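Local coordinates for protein nickel-dependent hydrogenase large subunit (Allochromatium vinosum, PDB 3MYR) that oxidises molecular hydrogen at a nickel-iron centre, as the large subunit of a heterodimeric hydrogenase, passing the electrons to an acceptor, at residues Leu90-Ile101 and Leu440-Leu451; Ser472-Val480 and His492-Arg500. All blocks are in the same frame, centred on the assembly; numbering follows the deposited sequence.

Contact 1: Leu90-Ile101 and Leu440-Leu451; sequences LIRNLMIGAQYI and LVDAMQGWYDGL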
loop_
_atom_site.group_PDB
_atom_site.type_symbol
_atom_site.label_atom_id
_atom_site.label_comp_id
_atom_site.label_asym_id
_atom_site.label_seq_id
_atom_site.Cartn_x
_atom_site.Cartn_y
_atom_site.Cartn_z
ATOM N N LEU B 90 -5.487 -18.784 11.388
ATOM C CA LEU B 90 -5.389 -19.306 10.015
ATOM C C LEU B 90 -5.940 -18.331 9.009
ATOM O O LEU B 90 -5.383 -18.141 7.905
ATOM C CB LEU B 90 -6.170 -20.597 9.864
ATOM C CG LEU B 90 -5.436 -21.913 10.221
ATOM C CD1 LEU B 90 -3.945 -21.974 10.346
ATOM C CD2 LEU B 90 -6.169 -22.860 11.010
ATOM N N ILE B 91 -7.089 -17.755 9.339
ATOM C CA ILE B 91 -7.644 -16.742 8.451
ATOM C C ILE B 91 -6.702 -15.521 8.303
ATOM O O ILE B 91 -6.485 -15.069 7.188
ATOM C CB ILE B 91 -9.076 -16.351 8.833
ATOM C CG1 ILE B 91 -9.995 -17.553 8.508
ATOM C CG2 ILE B 91 -9.511 -14.987 8.030
ATOM C CD1 ILE B 91 -11.450 -17.487 9.242
ATOM N N ARG B 92 -6.081 -15.073 9.411
ATOM C CA ARG B 92 -5.170 -13.985 9.296
ATOM C C ARG B 92 -3.965 -14.364 8.417
ATOM O O ARG B 92 -3.568 -13.570 7.600
ATOM C CB ARG B 92 -4.689 -13.448 10.643
ATOM C CG ARG B 92 -5.727 -12.522 11.349
ATOM C CD ARG B 92 -5.196 -12.142 12.805
ATOM N NE ARG B 92 -6.154 -11.346 13.570
ATOM C CZ ARG B 92 -5.921 -10.892 14.799
ATOM N NH1 ARG B 92 -4.689 -11.056 15.353
ATOM N NH2 ARG B 92 -6.875 -10.220 15.429
ATOM N N ASN B 93 -3.406 -15.562 8.591
ATOM C CA ASN B 93 -2.299 -15.994 7.758
ATOM C C ASN B 93 -2.692 -15.981 6.287
ATOM O O ASN B 93 -1.911 -15.538 5.435
ATOM C CB ASN B 93 -1.825 -17.435 8.083
ATOM C CG ASN B 93 -1.023 -17.534 9.370
ATOM O OD1 ASN B 93 -0.696 -18.668 9.821
ATOM N ND2 ASN B 93 -0.716 -16.408 9.986
ATOM N N LEU B 94 -3.846 -16.575 5.970
ATOM C CA LEU B 94 -4.326 -16.593 4.595
ATOM C C LEU B 94 -4.465 -15.182 3.988
ATOM O O LEU B 94 -4.045 -14.917 2.838
ATOM C CB LEU B 94 -5.681 -17.314 4.549
ATOM C CG LEU B 94 -5.602 -18.851 4.660
ATOM C CD1 LEU B 94 -6.990 -19.451 5.030
ATOM C CD2 LEU B 94 -5.096 -19.461 3.313
ATOM N N MET B 95 -5.012 -14.247 4.761
ATOM C CA MET B 95 -5.185 -12.868 4.273
ATOM C C MET B 95 -3.813 -12.228 4.113
ATOM O O MET B 95 -3.596 -11.466 3.173
ATOM C CB MET B 95 -6.040 -12.078 5.274
ATOM C CG MET B 95 -7.499 -12.556 5.299
ATOM S SD MET B 95 -8.521 -11.625 6.502
ATOM C CE MET B 95 -7.456 -11.292 7.913
ATOM N N ILE B 96 -2.886 -12.500 5.039
ATOM C CA ILE B 96 -1.535 -11.949 4.897
ATOM C C ILE B 96 -0.867 -12.492 3.646
ATOM O O ILE B 96 -0.339 -11.734 2.844
ATOM C CB ILE B 96 -0.635 -12.233 6.146
ATOM C CG1 ILE B 96 -1.178 -11.484 7.344
ATOM C CG2 ILE B 96 0.927 -11.932 5.875
ATOM C CD1 ILE B 96 -0.618 -12.076 8.702
ATOM N N GLY B 97 -0.923 -13.800 3.440
ATOM C CA GLY B 97 -0.322 -14.415 2.214
ATOM C C GLY B 97 -0.982 -13.790 0.966
ATOM O O GLY B 97 -0.281 -13.401 0.028
ATOM N N ALA B 98 -2.302 -13.659 0.956
ATOM C CA ALA B 98 -3.004 -13.067 -0.229
ATOM C C ALA B 98 -2.489 -11.659 -0.450
ATOM O O ALA B 98 -2.376 -11.206 -1.619
ATOM C CB ALA B 98 -4.538 -13.008 -0.041
ATOM N N GLN B 99 -2.208 -10.930 0.642
ATOM C CA GLN B 99 -1.753 -9.523 0.470
ATOM C C GLN B 99 -0.321 -9.469 -0.151
ATOM O O GLN B 99 -0.005 -8.610 -0.996
ATOM C CB GLN B 99 -1.753 -8.803 1.845
ATOM C CG GLN B 99 -1.069 -7.418 1.802
ATOM C CD GLN B 99 -1.771 -6.458 0.798
ATOM O OE1 GLN B 99 -2.966 -6.546 0.608
ATOM N NE2 GLN B 99 -1.005 -5.544 0.160
ATOM N N TYR B 100 0.604 -10.297 0.374
ATOM C CA TYR B 100 1.918 -10.401 -0.201
ATOM C C TYR B 100 1.865 -10.658 -1.700
ATOM O O TYR B 100 2.597 -10.032 -2.481
ATOM C CB TYR B 100 2.680 -11.615 0.386
ATOM C CG TYR B 100 3.556 -11.228 1.527
ATOM C CD1 TYR B 100 3.014 -11.009 2.815
ATOM C CD2 TYR B 100 4.924 -11.202 1.375
ATOM C CE1 TYR B 100 3.832 -10.754 3.931
ATOM C CE2 TYR B 100 5.745 -10.948 2.482
ATOM C CZ TYR B 100 5.222 -10.768 3.757
ATOM O OH TYR B 100 6.118 -10.547 4.852
ATOM N N ILE B 101 1.091 -11.659 -2.084
ATOM C CA ILE B 101 1.108 -12.107 -3.494
ATOM C C ILE B 101 0.547 -10.994 -4.388
ATOM O O ILE B 101 1.143 -10.634 -5.369
ATOM C CB ILE B 101 0.335 -13.377 -3.593
ATOM C CG1 ILE B 101 1.220 -14.443 -2.871
ATOM C CG2 ILE B 101 0.189 -13.826 -5.059
ATOM C CD1 ILE B 101 0.325 -15.539 -2.338
ATOM N N LEU B 440 5.341 -18.248 -0.305
ATOM C CA LEU B 440 4.090 -17.920 0.391
ATOM C C LEU B 440 2.925 -18.573 -0.333
ATOM O O LEU B 440 1.951 -19.010 0.275
ATOM C CB LEU B 440 3.860 -16.418 0.416
ATOM C CG LEU B 440 4.612 -15.825 1.578
ATOM C CD1 LEU B 440 4.612 -14.335 1.466
ATOM C CD2 LEU B 440 3.847 -16.185 2.820
ATOM N N VAL B 441 2.968 -18.547 -1.649
ATOM C CA VAL B 441 1.860 -19.121 -2.379
ATOM C C VAL B 441 1.730 -20.645 -2.152
ATOM O O VAL B 441 0.635 -21.095 -1.952
ATOM C CB VAL B 441 1.848 -18.745 -3.905
ATOM C CG1 VAL B 441 2.655 -19.746 -4.727
ATOM C CG2 VAL B 441 0.467 -18.675 -4.344
ATOM N N ASP B 442 2.837 -21.379 -2.024
ATOM C CA ASP B 442 2.801 -22.777 -1.624
ATOM C C ASP B 442 2.292 -22.946 -0.209
ATOM O O ASP B 442 1.653 -23.908 0.040
ATOM C CB ASP B 442 4.188 -23.462 -1.720
ATOM C CG ASP B 442 4.690 -23.572 -3.180
ATOM O OD1 ASP B 442 5.873 -23.947 -3.400
ATOM O OD2 ASP B 442 3.878 -23.319 -4.118
ATOM N N ALA B 443 2.571 -22.020 0.709
ATOM C CA ALA B 443 2.097 -22.185 2.089
ATOM C C ALA B 443 0.556 -22.026 2.254
ATOM O O ALA B 443 -0.018 -22.519 3.249
ATOM C CB ALA B 443 2.800 -21.195 3.003
ATOM N N MET B 444 -0.065 -21.267 1.339
ATOM C CA MET B 444 -1.481 -20.939 1.405
ATOM C C MET B 444 -2.320 -22.186 1.482
ATOM O O MET B 444 -3.296 -22.161 2.193
ATOM C CB MET B 444 -1.968 -20.130 0.182
ATOM C CG MET B 444 -1.334 -18.703 0.047
ATOM S SD MET B 444 -2.051 -17.573 1.217
ATOM C CE MET B 444 -3.676 -17.292 0.402
ATOM N N GLN B 445 -1.987 -23.231 0.709
ATOM C CA GLN B 445 -2.768 -24.455 0.674
ATOM C C GLN B 445 -2.755 -25.103 2.070
ATOM O O GLN B 445 -3.783 -25.546 2.541
ATOM C CB GLN B 445 -2.301 -25.483 -0.405
ATOM C CG GLN B 445 -3.368 -26.661 -0.665
ATOM C CD GLN B 445 -4.790 -26.124 -1.128
ATOM O OE1 GLN B 445 -5.862 -26.550 -0.637
ATOM N NE2 GLN B 445 -4.778 -25.182 -2.032
ATOM N N GLY B 446 -1.637 -25.020 2.784
ATOM C CA GLY B 446 -1.529 -25.697 4.075
ATOM C C GLY B 446 -2.452 -24.986 5.070
ATOM O O GLY B 446 -3.145 -25.628 5.854
ATOM N N TRP B 447 -2.532 -23.661 5.000
ATOM C CA TRP B 447 -3.353 -22.965 6.009
ATOM C C TRP B 447 -4.835 -23.138 5.693
ATOM O O TRP B 447 -5.660 -23.306 6.611
ATOM C CB TRP B 447 -3.055 -21.462 6.066
ATOM C CG TRP B 447 -1.651 -21.150 6.415
ATOM C CD1 TRP B 447 -0.909 -21.648 7.497
ATOM C CD2 TRP B 447 -0.821 -20.148 5.782
ATOM N NE1 TRP B 447 0.353 -21.047 7.492
ATOM C CE2 TRP B 447 0.432 -20.143 6.463
ATOM C CE3 TRP B 447 -1.017 -19.262 4.714
ATOM C CZ2 TRP B 447 1.483 -19.341 6.064
ATOM C CZ3 TRP B 447 0.027 -18.434 4.350
ATOM C CH2 TRP B 447 1.253 -18.462 5.040
ATOM N N TYR B 448 -5.166 -23.130 4.403
ATOM C CA TYR B 448 -6.546 -23.385 3.973
ATOM C C TYR B 448 -7.031 -24.798 4.436
ATOM O O TYR B 448 -8.152 -24.954 5.035
ATOM C CB TYR B 448 -6.679 -23.253 2.452
ATOM C CG TYR B 448 -8.083 -23.595 1.945
ATOM C CD1 TYR B 448 -9.074 -22.629 1.940
ATOM C CD2 TYR B 448 -8.401 -24.886 1.457
ATOM C CE1 TYR B 448 -10.378 -22.929 1.497
ATOM C CE2 TYR B 448 -9.690 -25.207 0.983
ATOM C CZ TYR B 448 -10.673 -24.220 1.037
ATOM O OH TYR B 448 -11.936 -24.469 0.581
ATOM N N ASP B 449 -6.217 -25.812 4.138
ATOM C CA ASP B 449 -6.567 -27.175 4.523
ATOM C C ASP B 449 -6.674 -27.250 6.034
ATOM O O ASP B 449 -7.475 -27.997 6.560
ATOM C CB ASP B 449 -5.495 -28.200 4.070
ATOM C CG ASP B 449 -5.446 -28.361 2.576
ATOM O OD1 ASP B 449 -6.475 -28.028 1.882
ATOM O OD2 ASP B 449 -4.378 -28.821 2.085
ATOM N N GLY B 450 -5.834 -26.528 6.748
ATOM C CA GLY B 450 -5.866 -26.614 8.218
ATOM C C GLY B 450 -7.134 -25.942 8.757
ATOM O O GLY B 450 -7.705 -26.396 9.761
ATOM N N LEU B 451 -7.599 -24.892 8.077
ATOM C CA LEU B 451 -8.891 -24.234 8.407
ATOM C C LEU B 451 -10.067 -25.196 8.183
ATOM O O LEU B 451 -10.918 -25.370 9.071
ATOM C CB LEU B 451 -9.072 -22.930 7.584
ATOM C CG LEU B 451 -10.343 -22.114 7.764
ATOM C CD1 LEU B 451 -10.544 -21.596 9.231
ATOM C CD2 LEU B 451 -10.348 -20.896 6.799
#

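Contact 2: Ser472-Val480 and His492-Arg500; sequences SWPSRAQGV and HWIVIEDGR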
loop_
_atom_site.group_PDB
_atom_site.type_symbol
_atom_site.label_atom_id
_atom_site.label_comp_id
_atom_site.label_asym_id
_atom_site.label_seq_id
_atom_site.Cartn_x
_atom_site.Cartn_y
_atom_site.Cartn_z
ATOM N N SER B 472 -12.674 -4.791 31.483
ATOM C CA SER B 472 -11.975 -6.023 31.882
ATOM C C SER B 472 -10.449 -5.854 31.784
ATOM O O SER B 472 -9.703 -6.790 32.120
ATOM C CB SER B 472 -12.408 -7.223 31.040
ATOM O OG SER B 472 -12.005 -7.026 29.658
ATOM N N TRP B 473 -9.981 -4.706 31.281
ATOM C CA TRP B 473 -8.525 -4.489 31.081
ATOM C C TRP B 473 -7.841 -3.941 32.381
ATOM O O TRP B 473 -8.495 -3.256 33.154
ATOM C CB TRP B 473 -8.326 -3.451 29.997
ATOM C CG TRP B 473 -9.008 -3.734 28.708
ATOM C CD1 TRP B 473 -9.568 -4.925 28.276
ATOM C CD2 TRP B 473 -9.167 -2.806 27.654
ATOM N NE1 TRP B 473 -10.123 -4.753 27.038
ATOM C CE2 TRP B 473 -9.891 -3.460 26.625
ATOM C CE3 TRP B 473 -8.817 -1.438 27.498
ATOM C CZ2 TRP B 473 -10.261 -2.794 25.397
ATOM C CZ3 TRP B 473 -9.128 -0.786 26.275
ATOM C CH2 TRP B 473 -9.891 -1.461 25.259
ATOM N N PRO B 474 -6.535 -4.198 32.577
ATOM C CA PRO B 474 -5.776 -3.492 33.641
ATOM C C PRO B 474 -5.761 -1.991 33.310
ATOM O O PRO B 474 -5.889 -1.623 32.141
ATOM C CB PRO B 474 -4.349 -4.042 33.501
ATOM C CG PRO B 474 -4.415 -5.120 32.396
ATOM C CD PRO B 474 -5.647 -4.816 31.587
ATOM N N SER B 475 -5.605 -1.127 34.315
ATOM C CA SER B 475 -5.743 0.276 34.044
ATOM C C SER B 475 -4.454 0.794 33.389
ATOM O O SER B 475 -4.439 1.874 32.772
ATOM C CB SER B 475 -6.101 0.999 35.327
ATOM O OG SER B 475 -5.010 0.870 36.177
ATOM N N ARG B 476 -3.408 -0.028 33.410
ATOM C CA ARG B 476 -2.174 0.282 32.642
ATOM C C ARG B 476 -1.757 -0.964 31.872
ATOM O O ARG B 476 -1.682 -2.033 32.468
ATOM C CB ARG B 476 -1.017 0.626 33.596
ATOM C CG ARG B 476 -1.282 1.823 34.484
ATOM C CD ARG B 476 -1.087 3.108 33.699
ATOM N NE ARG B 476 -1.319 4.321 34.496
ATOM C CZ ARG B 476 -2.508 4.906 34.658
ATOM N NH1 ARG B 476 -3.608 4.396 34.123
ATOM N NH2 ARG B 476 -2.601 6.014 35.359
ATOM N N ALA B 477 -1.554 -0.863 30.566
ATOM C CA ALA B 477 -1.014 -1.989 29.809
ATOM C C ALA B 477 -0.213 -1.433 28.632
ATOM O O ALA B 477 -0.447 -0.301 28.193
ATOM C CB ALA B 477 -2.161 -2.943 29.331
ATOM N N GLN B 478 0.738 -2.211 28.139
ATOM C CA GLN B 478 1.452 -1.851 26.927
ATOM C C GLN B 478 1.881 -3.085 26.205
ATOM O O GLN B 478 2.001 -4.144 26.825
ATOM C CB GLN B 478 2.671 -1.002 27.239
ATOM C CG GLN B 478 3.759 -1.626 28.111
ATOM C CD GLN B 478 4.735 -0.539 28.518
ATOM O OE1 GLN B 478 4.339 0.458 29.103
ATOM N NE2 GLN B 478 5.973 -0.684 28.141
ATOM N N GLY B 479 1.957 -2.989 24.886
ATOM C CA GLY B 479 2.245 -4.154 24.045
ATOM C C GLY B 479 2.784 -3.770 22.672
ATOM O O GLY B 479 2.743 -2.585 22.260
ATOM N N VAL B 480 3.338 -4.730 21.951
ATOM C CA VAL B 480 3.821 -4.441 20.589
ATOM C C VAL B 480 3.229 -5.453 19.640
ATOM O O VAL B 480 3.123 -6.655 19.970
ATOM C CB VAL B 480 5.363 -4.427 20.565
ATOM C CG1 VAL B 480 5.929 -5.703 21.218
ATOM C CG2 VAL B 480 5.906 -4.206 19.158
ATOM N N HIS B 492 3.907 -1.923 15.835
ATOM C CA HIS B 492 3.117 -0.880 16.419
ATOM C C HIS B 492 3.320 -1.042 17.912
ATOM O O HIS B 492 3.013 -2.108 18.454
ATOM C CB HIS B 492 1.640 -1.057 16.116
ATOM C CG HIS B 492 1.274 -0.756 14.688
ATOM N ND1 HIS B 492 -0.023 -0.571 14.286
ATOM C CD2 HIS B 492 2.041 -0.562 13.585
ATOM C CE1 HIS B 492 -0.051 -0.306 12.990
ATOM N NE2 HIS B 492 1.194 -0.250 12.552
ATOM N N TRP B 493 3.820 0.006 18.579
ATOM C CA TRP B 493 3.961 -0.082 20.039
ATOM C C TRP B 493 2.832 0.742 20.661
ATOM O O TRP B 493 2.681 1.924 20.326
ATOM C CB TRP B 493 5.304 0.508 20.439
ATOM C CG TRP B 493 6.459 -0.415 20.216
ATOM C CD1 TRP B 493 7.139 -1.107 21.198
ATOM C CD2 TRP B 493 7.164 -0.661 18.984
ATOM N NE1 TRP B 493 8.188 -1.787 20.640
ATOM C CE2 TRP B 493 8.213 -1.554 19.286
ATOM C CE3 TRP B 493 6.931 -0.310 17.619
ATOM C CZ2 TRP B 493 9.099 -2.031 18.309
ATOM C CZ3 TRP B 493 7.810 -0.756 16.650
ATOM C CH2 TRP B 493 8.887 -1.626 16.991
ATOM N N ILE B 494 2.036 0.138 21.532
ATOM C CA ILE B 494 0.887 0.878 22.125
ATOM C C ILE B 494 1.043 0.957 23.645
ATOM O O ILE B 494 1.460 -0.005 24.293
ATOM C CB ILE B 494 -0.451 0.240 21.782
ATOM C CG1 ILE B 494 -1.625 1.082 22.300
ATOM C CG2 ILE B 494 -0.538 -1.208 22.357
ATOM C CD1 ILE B 494 -3.029 0.543 21.787
ATOM N N VAL B 495 0.632 2.077 24.209
ATOM C CA VAL B 495 0.564 2.190 25.637
ATOM C C VAL B 495 -0.837 2.591 25.971
ATOM O O VAL B 495 -1.352 3.603 25.431
ATOM C CB VAL B 495 1.583 3.282 26.156
ATOM C CG1 VAL B 495 1.453 3.528 27.645
ATOM C CG2 VAL B 495 3.010 2.892 25.751
ATOM N N ILE B 496 -1.443 1.833 26.879
ATOM C CA ILE B 496 -2.858 2.030 27.218
ATOM C C ILE B 496 -3.014 2.502 28.645
ATOM O O ILE B 496 -2.428 1.917 29.583
ATOM C CB ILE B 496 -3.718 0.740 27.062
ATOM C CG1 ILE B 496 -3.752 0.258 25.588
ATOM C CG2 ILE B 496 -5.138 0.987 27.550
ATOM C CD1 ILE B 496 -4.140 -1.224 25.485
ATOM N N GLU B 497 -3.789 3.554 28.838
ATOM C CA GLU B 497 -4.084 4.000 30.204
ATOM C C GLU B 497 -5.574 4.222 30.347
ATOM O O GLU B 497 -6.186 4.957 29.571
ATOM C CB GLU B 497 -3.301 5.290 30.596
ATOM C CG GLU B 497 -1.791 5.126 30.394
ATOM C CD GLU B 497 -0.950 6.381 30.812
ATOM O OE1 GLU B 497 -1.514 7.488 30.885
ATOM O OE2 GLU B 497 0.298 6.272 30.975
ATOM N N ASP B 498 -6.145 3.598 31.367
ATOM C CA ASP B 498 -7.576 3.785 31.682
ATOM C C ASP B 498 -8.508 3.631 30.458
ATOM O O ASP B 498 -9.355 4.500 30.198
ATOM C CB ASP B 498 -7.788 5.133 32.380
ATOM C CG ASP B 498 -7.002 5.232 33.718
ATOM O OD1 ASP B 498 -6.376 6.300 33.991
ATOM O OD2 ASP B 498 -6.954 4.208 34.454
ATOM N N GLY B 499 -8.289 2.576 29.674
ATOM C CA GLY B 499 -9.147 2.318 28.526
ATOM C C GLY B 499 -8.762 3.126 27.259
ATOM O O GLY B 499 -9.415 2.993 26.235
ATOM N N ARG B 500 -7.765 4.027 27.327
ATOM C CA ARG B 500 -7.536 4.938 26.198
ATOM C C ARG B 500 -6.120 4.722 25.676
ATOM O O ARG B 500 -5.227 4.348 26.451
ATOM C CB ARG B 500 -7.733 6.431 26.590
ATOM C CG ARG B 500 -9.126 6.877 27.201
ATOM C CD ARG B 500 -10.330 6.115 26.511
ATOM N NE ARG B 500 -10.795 6.754 25.263
ATOM C CZ ARG B 500 -11.844 6.374 24.516
ATOM N NH1 ARG B 500 -12.148 7.073 23.443
ATOM N NH2 ARG B 500 -12.628 5.348 24.874
HETATM O O HOH W 1 -7.289 0.295 30.506
#

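Contact 1: Leu90-Ile101 and Leu440-Leu451
The indole of Trp447 lies under the side chain of Asn93, whose CB sits over the six-membered ring, 3.9 Å from its centroid and 17° off the ring normal, in a CH-pi contact. The opposite face of the indole rests on the carbonyl oxygen of Ala443, one turn back in its own helix, so the ring is held between its own backbone and the facing helix. Leu90 adds a methyl, CD1, 4.2 Å from Trp447 CD1, while its CD2 reaches the backbone between Gly450 and Leu451. With an alanine in place of Trp447, Asn93 and Leu90 would probably lose the surface they rest on and be freer to turn. Leu94 and Trp447 run alongside each other with opposed directions, and Leu94 enters a hole made by Met444, Trp447, Tyr448 and Leu451; its CG stands 3.9 Å from Trp447 CB. Met444 returns the knob among Leu94, Gly97, Ala98 and Ile101. Bends at chi2 and chi3 fold its thioether back, which lays SD 3.7 Å from Gly97 CA and leads CE to Leu94 CD2, 3.9 Å away. A CB on Gly97 would run into that sulfur. At the two ends Ile91 CG1 meets Leu451 CD2 at 3.8 Å, and Ile101 CD1 meets Val441 CG2 at 3.7 Å. Phe204 covers Met444 and Ala98 from helix 203-209, and Leu287 touches Asn93 and Leu440. The axes of segments 90-101 and 440-451 approach to 9.3 Å with directions at 155°; lying on helices 86-112 and 426-456, they show the knobs-into-holes packing of two antiparallel helices of the large subunit.

Contact 2: Ser472-Val480 and His492-Arg500
Backbone hydrogen bonds tie Ala477 to Ile496 and Gly479 to Ile494 in both directions. The shortest runs from Ile496 N to Ala477 O (2.7 Å), and the amide of Ile494 reaches Gly479 O almost head-on, with an N-H...O angle of 173°. At the non-hydrogen-bonded pair between them, Gln478 with Val495, Gln478 CA makes a CA-H...O contact to Ile494 O (3.2 Å). Near Asp498, Ser475 O accepts from Asp498 N at 2.8 Å and also from Arg476 NH1, which comes from above the carbonyl plane. Strands 476-485 and 488-497 thus form a beta hairpin, and a type I' turn from Glu497 to Arg500 leads on to strand 500-507, the third of the antiparallel sheet. Gly499 suits this turn, since its backbone angles would jam a CB against the preceding carbonyl; a water bridges its N to Pro474 O.

Charged contacts gather on Arg476. Its chain bends at chi2 (-78°), carrying the guanidinium over Glu497, whose carboxylate stacks on one face with the planes 22° apart; these charges merely lie near each other, as no N-H points at the oxygen. NH1 makes a weak, long salt bridge of 3.4 Å to Asp498 OD1.

Apolar contacts lie toward each end of the two segments. Val480 CG2 stands over the five-membered ring of Trp493, 3.6 Å from its centroid, while that indole's NE1 bonds to Leu318 O. Trp473, its NE1 held by Leu467 O, brings CE3 near Ile496 CG2; separately, Gly499 O lies at its ring edge, 3.8 Å from Trp473 CZ3.

In the fold
Contact 1 closes before contact 2 opens along the chain, strand 476-485 being the next helix or strand after helix 426-456. Their centres lie 30 Å apart and their nearest atoms about 10 Å, without touching. Both nevertheless come near the nickel-iron centre at one end: the side chain of Tyr100 in contact 1 is about 7 Å from the bound Ni-Fe centre, and the side chain of His492 in contact 2 is about 7 Å from the same Ni-Fe centre. Tyr100 OH bonds to Glu484 O, on the same strand 476-485 that contact 2 uses, which joins the helix pair to the hairpin. His492 bonds to His68 of the metal-cluster pocket and to Tyr504, while the side chain of Trp493 lies about 8 Å from the magnesium ion.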